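Local coordinates for phosphate-binding protein PstS 2 (Streptococcus pneumoniae, PDB 4H1X) that probably serves as the extracellular solute-binding component of the PstSACB ABC transporter, capturing phosphate for import into the cell, at residues S243-S246 with M247-A251. Sequence-based numbering, arbitrary orientation.
Sequences SQVS and MAELA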
loop_
_atom_site.group_PDB
_atom_site.type_symbol
_atom_site.label_atom_id
_atom_site.label_comp_id
_atom_site.label_asym_id
_atom_site.label_seq_id
_atom_site.Cartn_x
_atom_site.Cartn_y
_atom_site.Cartn_z
ATOM N N SER A 243 -2.890 10.982 21.458
ATOM C CA SER A 243 -3.488 9.730 21.002
ATOM C C SER A 243 -4.264 9.918 19.714
ATOM O O SER A 243 -4.642 8.930 19.092
ATOM C CB SER A 243 -4.396 9.146 22.086
ATOM O OG SER A 243 -5.501 9.995 22.343
ATOM N N GLN A 244 -4.551 11.173 19.339
ATOM C CA GLN A 244 -5.296 11.403 18.101
ATOM C C GLN A 244 -4.902 12.700 17.418
ATOM O O GLN A 244 -4.518 13.678 18.068
ATOM C CB GLN A 244 -6.823 11.357 18.331
ATOM C CG GLN A 244 -7.382 12.456 19.221
ATOM C CD GLN A 244 -8.875 12.321 19.359
ATOM O OE1 GLN A 244 -9.393 12.051 20.447
ATOM N NE2 GLN A 244 -9.598 12.498 18.251
ATOM N N VAL A 245 -5.014 12.694 16.090
ATOM C CA VAL A 245 -4.767 13.877 15.270
ATOM C C VAL A 245 -5.849 13.980 14.236
ATOM O O VAL A 245 -6.334 12.961 13.752
ATOM C CB VAL A 245 -3.354 13.928 14.599
ATOM C CG1 VAL A 245 -2.274 14.290 15.611
ATOM C CG2 VAL A 245 -3.013 12.631 13.865
ATOM N N SER A 246 -6.211 15.209 13.860
ATOM C CA SER A 246 -7.113 15.397 12.728
ATOM C C SER A 246 -6.294 15.240 11.436
ATOM O O SER A 246 -5.054 15.293 11.498
ATOM C CB SER A 246 -7.740 16.794 12.784
ATOM O OG SER A 246 -6.748 17.812 12.720
HETATM N N MSE A 247 -6.962 15.086 10.272
HETATM C CA MSE A 247 -6.251 15.005 8.994
HETATM C C MSE A 247 -5.534 16.338 8.732
HETATM O O MSE A 247 -4.436 16.319 8.201
HETATM C CB MSE A 247 -7.181 14.631 7.828
HETATM C CG MSE A 247 -7.524 13.138 7.758
HETATM SE SE MSE A 247 -6.182 11.948 6.948
HETATM C CE MSE A 247 -6.209 12.629 5.094
ATOM N N ALA A 248 -6.121 17.489 9.163
ATOM C CA ALA A 248 -5.495 18.815 9.023
ATOM C C ALA A 248 -4.202 18.874 9.808
ATOM O O ALA A 248 -3.180 19.306 9.269
ATOM C CB ALA A 248 -6.432 19.913 9.512
ATOM N N GLU A 249 -4.248 18.434 11.086
ATOM C CA GLU A 249 -3.078 18.415 11.955
ATOM C C GLU A 249 -2.032 17.507 11.368
ATOM O O GLU A 249 -0.869 17.882 11.358
ATOM C CB GLU A 249 -3.431 17.926 13.357
ATOM C CG GLU A 249 -3.966 19.004 14.277
ATOM C CD GLU A 249 -4.414 18.508 15.637
ATOM O OE1 GLU A 249 -4.822 17.328 15.753
ATOM O OE2 GLU A 249 -4.370 19.315 16.591
ATOM N N LEU A 250 -2.455 16.323 10.857
ATOM C CA LEU A 250 -1.544 15.348 10.266
ATOM C C LEU A 250 -0.728 15.975 9.138
ATOM O O LEU A 250 0.504 15.863 9.134
ATOM C CB LEU A 250 -2.304 14.104 9.743
ATOM C CG LEU A 250 -1.423 12.935 9.276
ATOM C CD1 LEU A 250 -0.442 12.487 10.390
ATOM C CD2 LEU A 250 -2.280 11.773 8.807
ATOM N N ALA A 251 -1.414 16.647 8.200
ATOM C CA ALA A 251 -0.732 17.298 7.085
ATOM C C ALA A 251 0.158 18.449 7.591
ATOM O O ALA A 251 1.290 18.582 7.121
ATOM C CB ALA A 251 -1.733 17.792 6.064
#
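Ser246 and Glu249 close a capping box where the short strand 244-245 runs directly into helix 247-254. The serine sits at the N-cap, and its OG accepts from Glu249 N at 3.1 Å with an N-H...O angle of 161°. Its chi1 of 61° puts the hydroxyl between the backbone N and the carbonyl carbon, over the opening turn of the helix. Glu249 accepts in turn: with CG anti to its own carbonyl carbon (chi1 -84°) and the chain extended beyond CG, the side chain reaches back alongside the serine hydroxyl, and Glu249 OE1 accepts from Ser246 N at 3.2 Å. That donor arrives on the anti side of the carboxylate, somewhat out of its plane. The first i to i+4 helical bond, Leu250 N to Ser246 O at 2.9 Å, completes the turn.

Packing is closest around the box: Glu249 CB lies 3.4 Å from Ser246 OG, and Glu249 OE1 3.5 Å from Val245 CA. On the inner side Val245 CG2 meets Leu250 CD1 more loosely, at 4.3 Å, the pair that makes a hydrophobic staple. Both residues are buried: Val245 also rests on Leu83 and Ile264, and Leu250 on Phe26, Thr30 and Leu102. The outer side is open to solvent at Ala248, whose CB lies 3.8 Å from Ser246 OG.

Strand 244-245 runs parallel to strand 81-85 at the sheet margin, and Asp86 OD1 accepts from Met247 N, a selenomethionine. Two early helix N-H groups, those of Met247 and Glu249, therefore have side-chain acceptors, and the carboxylates of Asp86 and Glu249 probably gain stability as anions from the positive end of the helix dipole.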